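Local coordinates for protein phosphate transporter (Thermotoga maritima MSB8, PDB 6L85) that probably imports phosphate across the cell membrane, driven by sodium ions, like the human SLC20 solute carriers, at residues B[236-246]-B[319-327]. Numbering follows the deposited sequence.
With NA (sodium ion), chain S.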
loop_
_atom_site.group_PDB
_atom_site.type_symbol
_atom_site.label_atom_id
_atom_site.label_comp_id
_atom_site.label_asym_id
_atom_site.label_seq_id
_atom_site.Cartn_x
_atom_site.Cartn_y
_atom_site.Cartn_z
ATOM N N GLU B 236 19.757 -17.466 9.943
ATOM C CA GLU B 236 18.430 -17.739 10.481
ATOM C C GLU B 236 17.833 -16.508 11.132
ATOM O O GLU B 236 16.611 -16.341 11.112
ATOM C CB GLU B 236 18.468 -18.901 11.467
ATOM C CG GLU B 236 18.622 -20.236 10.744
ATOM C CD GLU B 236 17.392 -20.620 9.901
ATOM O OE1 GLU B 236 16.253 -20.471 10.400
ATOM O OE2 GLU B 236 17.569 -21.095 8.753
ATOM N N ASN B 237 18.667 -15.630 11.693
ATOM C CA ASN B 237 18.158 -14.393 12.268
ATOM C C ASN B 237 17.563 -13.490 11.184
ATOM O O ASN B 237 16.484 -12.899 11.359
ATOM C CB ASN B 237 19.296 -13.701 13.011
ATOM C CG ASN B 237 18.835 -12.505 13.776
ATOM O OD1 ASN B 237 18.004 -12.622 14.684
ATOM N ND2 ASN B 237 19.346 -11.332 13.408
ATOM N N VAL B 238 18.235 -13.420 10.036
ATOM C CA VAL B 238 17.713 -12.649 8.913
ATOM C C VAL B 238 16.412 -13.263 8.387
ATOM O O VAL B 238 15.435 -12.548 8.124
ATOM C CB VAL B 238 18.795 -12.537 7.821
ATOM C CG1 VAL B 238 18.218 -11.983 6.562
ATOM C CG2 VAL B 238 19.900 -11.628 8.304
ATOM N N PHE B 239 16.368 -14.592 8.233
ATOM C CA PHE B 239 15.114 -15.223 7.837
ATOM C C PHE B 239 14.025 -14.988 8.869
ATOM O O PHE B 239 12.848 -14.860 8.510
ATOM C CB PHE B 239 15.298 -16.722 7.618
ATOM C CG PHE B 239 15.756 -17.068 6.248
ATOM C CD1 PHE B 239 14.914 -16.912 5.158
ATOM C CD2 PHE B 239 17.041 -17.528 6.036
ATOM C CE1 PHE B 239 15.348 -17.235 3.881
ATOM C CE2 PHE B 239 17.476 -17.857 4.760
ATOM C CZ PHE B 239 16.634 -17.706 3.684
ATOM N N LYS B 240 14.396 -14.918 10.149
ATOM C CA LYS B 240 13.417 -14.706 11.207
ATOM C C LYS B 240 12.727 -13.365 11.050
ATOM O O LYS B 240 11.521 -13.239 11.299
ATOM C CB LYS B 240 14.098 -14.776 12.567
ATOM C CG LYS B 240 13.201 -14.399 13.709
ATOM C CD LYS B 240 13.981 -14.331 14.997
ATOM C CE LYS B 240 13.107 -14.686 16.174
ATOM N NZ LYS B 240 13.868 -14.490 17.440
ATOM N N ARG B 241 13.486 -12.346 10.665
ATOM C CA ARG B 241 12.839 -11.061 10.446
ATOM C C ARG B 241 12.076 -11.028 9.119
ATOM O O ARG B 241 10.971 -10.481 9.058
ATOM C CB ARG B 241 13.867 -9.939 10.539
ATOM C CG ARG B 241 14.467 -9.798 11.961
ATOM C CD ARG B 241 13.497 -9.087 12.920
ATOM N NE ARG B 241 12.875 -7.916 12.298
ATOM C CZ ARG B 241 11.925 -7.171 12.870
ATOM N NH1 ARG B 241 11.477 -7.476 14.085
ATOM N NH2 ARG B 241 11.416 -6.122 12.225
ATOM N N ALA B 242 12.625 -11.635 8.060
ATOM C CA ALA B 242 11.995 -11.584 6.740
ATOM C C ALA B 242 10.703 -12.401 6.662
ATOM O O ALA B 242 9.826 -12.113 5.822
ATOM C CB ALA B 242 12.991 -12.073 5.689
ATOM N N GLN B 243 10.563 -13.417 7.514
ATOM C CA GLN B 243 9.342 -14.206 7.491
ATOM C C GLN B 243 8.166 -13.449 8.100
ATOM O O GLN B 243 7.019 -13.854 7.919
ATOM C CB GLN B 243 9.574 -15.575 8.159
ATOM C CG GLN B 243 9.541 -15.611 9.665
ATOM C CD GLN B 243 8.873 -16.882 10.166
ATOM O OE1 GLN B 243 7.660 -17.046 10.025
ATOM N NE2 GLN B 243 9.656 -17.792 10.740
ATOM N N ILE B 244 8.405 -12.294 8.713
ATOM C CA ILE B 244 7.300 -11.397 9.027
ATOM C C ILE B 244 6.708 -10.828 7.738
ATOM O O ILE B 244 5.480 -10.772 7.558
ATOM C CB ILE B 244 7.779 -10.283 9.977
ATOM C CG1 ILE B 244 8.352 -10.908 11.243
ATOM C CG2 ILE B 244 6.624 -9.299 10.324
ATOM C CD1 ILE B 244 9.025 -9.906 12.179
ATOM N N LEU B 245 7.578 -10.389 6.826
ATOM C CA LEU B 245 7.113 -9.876 5.546
ATOM C C LEU B 245 6.346 -10.956 4.802
ATOM O O LEU B 245 5.272 -10.714 4.228
ATOM C CB LEU B 245 8.308 -9.403 4.710
ATOM C CG LEU B 245 9.099 -8.199 5.243
ATOM C CD1 LEU B 245 10.180 -7.786 4.246
ATOM C CD2 LEU B 245 8.170 -7.031 5.533
ATOM N N THR B 246 6.900 -12.161 4.808
ATOM C CA THR B 246 6.263 -13.246 4.076
ATOM C C THR B 246 4.931 -13.653 4.734
ATOM O O THR B 246 3.981 -14.053 4.041
ATOM C CB THR B 246 7.302 -14.373 3.934
ATOM O OG1 THR B 246 7.015 -15.139 2.772
ATOM C CG2 THR B 246 7.368 -15.256 5.160
ATOM N N THR B 319 12.229 -24.174 11.190
ATOM C CA THR B 319 13.261 -23.156 11.047
ATOM C C THR B 319 12.684 -21.917 10.370
ATOM O O THR B 319 11.679 -21.971 9.653
ATOM C CB THR B 319 14.459 -23.663 10.235
ATOM O OG1 THR B 319 14.018 -24.277 9.014
ATOM C CG2 THR B 319 15.288 -24.665 11.049
ATOM N N ASN B 320 13.339 -20.783 10.609
ATOM C CA ASN B 320 12.890 -19.538 9.998
ATOM C C ASN B 320 12.996 -19.582 8.482
ATOM O O ASN B 320 12.144 -19.010 7.784
ATOM C CB ASN B 320 13.685 -18.384 10.573
ATOM C CG ASN B 320 13.258 -18.067 11.983
ATOM O OD1 ASN B 320 12.116 -17.661 12.211
ATOM N ND2 ASN B 320 14.145 -18.287 12.945
ATOM N N SER B 321 14.007 -20.272 7.945
ATOM C CA SER B 321 14.085 -20.385 6.494
ATOM C C SER B 321 12.948 -21.245 5.951
ATOM O O SER B 321 12.426 -20.980 4.858
ATOM C CB SER B 321 15.443 -20.946 6.079
ATOM O OG SER B 321 15.692 -22.161 6.751
ATOM N N ARG B 322 12.487 -22.223 6.733
ATOM C CA ARG B 322 11.370 -23.036 6.274
ATOM C C ARG B 322 10.044 -22.291 6.394
ATOM O O ARG B 322 9.183 -22.438 5.526
ATOM C CB ARG B 322 11.308 -24.348 7.046
ATOM C CG ARG B 322 12.325 -25.365 6.556
ATOM C CD ARG B 322 12.132 -26.736 7.203
ATOM N NE ARG B 322 13.004 -27.715 6.569
ATOM C CZ ARG B 322 14.302 -27.832 6.828
ATOM N NH1 ARG B 322 14.879 -27.037 7.723
ATOM N NH2 ARG B 322 15.019 -28.747 6.194
ATOM N N GLY B 323 9.841 -21.535 7.483
ATOM C CA GLY B 323 8.625 -20.743 7.607
ATOM C C GLY B 323 8.522 -19.686 6.522
ATOM O O GLY B 323 7.461 -19.486 5.935
ATOM N N PHE B 324 9.637 -18.999 6.246
ATOM C CA PHE B 324 9.754 -18.111 5.094
ATOM C C PHE B 324 9.301 -18.798 3.805
ATOM O O PHE B 324 8.495 -18.244 3.040
ATOM C CB PHE B 324 11.212 -17.653 4.980
ATOM C CG PHE B 324 11.482 -16.675 3.858
ATOM C CD1 PHE B 324 11.370 -15.306 4.073
ATOM C CD2 PHE B 324 11.899 -17.124 2.603
ATOM C CE1 PHE B 324 11.644 -14.394 3.055
ATOM C CE2 PHE B 324 12.178 -16.224 1.589
ATOM C CZ PHE B 324 12.046 -14.850 1.816
ATOM N N THR B 325 9.835 -20.006 3.544
ATOM C CA THR B 325 9.511 -20.744 2.317
ATOM C C THR B 325 8.038 -21.167 2.272
ATOM O O THR B 325 7.389 -21.081 1.225
ATOM C CB THR B 325 10.442 -21.963 2.206
ATOM O OG1 THR B 325 11.789 -21.505 2.022
ATOM C CG2 THR B 325 10.070 -22.875 1.021
ATOM N N VAL B 326 7.502 -21.626 3.402
ATOM C CA VAL B 326 6.113 -22.072 3.478
ATOM C C VAL B 326 5.172 -20.919 3.170
ATOM O O VAL B 326 4.211 -21.056 2.401
ATOM C CB VAL B 326 5.828 -22.663 4.874
ATOM C CG1 VAL B 326 4.311 -22.723 5.169
ATOM C CG2 VAL B 326 6.475 -24.029 5.012
ATOM N N ASP B 327 5.435 -19.764 3.782
ATOM C CA ASP B 327 4.608 -18.591 3.537
ATOM C C ASP B 327 4.692 -18.139 2.092
ATOM O O ASP B 327 3.663 -17.876 1.454
ATOM C CB ASP B 327 5.036 -17.446 4.444
ATOM C CG ASP B 327 4.708 -17.691 5.894
ATOM O OD1 ASP B 327 3.837 -18.540 6.187
ATOM O OD2 ASP B 327 5.319 -17.004 6.747
HETATM NA NA NA S . 6.026 -15.963 8.564
HETATM O O HOH W 1 9.163 -20.745 11.190
#
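Gln-243 and Asp-327 meet at a sodium ion that joins the two helix segments. Gln-243 binds it twice, through O and OE1, each at 2.4 Å. Asp-327 OD2 lies 2.2 Å from the sodium. Thr-29 and Ser-247 complete the site. CG of Gln-243 lies between the backbone N and the carbonyl carbon (chi1 80°), and the chain bends again at chi2; this brings OE1 to the ion that the backbone O of Gln-243 also binds. Gln-243 NE2 donates to a lone pair of Asn-320 OD1 (2.9 Å), which should fix the amide's rotation.

Glu-236 holds the start of helix 320-339. Its OE2 accepts from Ser-321 OG on the syn side (2.9 Å), and OE1 takes weak bonds from the backbone N of Asn-320 and Ser-321. With an alanine here, the Ser-321 hydroxyl and the two backbone N-H groups would probably lose their acceptor.

Phe-239 turns its edge to the face of Phe-324, centroids 5.2 Å apart and planes at 72°. Ser-321 CB sits over one Phe-239 face, a CH-pi contact. Ala-242 CB touches Phe-324 CE1 (3.8 Å).

The two segments run nearly parallel, crossing at 26°. Helix 167-194 packs on both phenylalanines, and helix 129-162 covers Glu-236, Ser-321 and Phe-324.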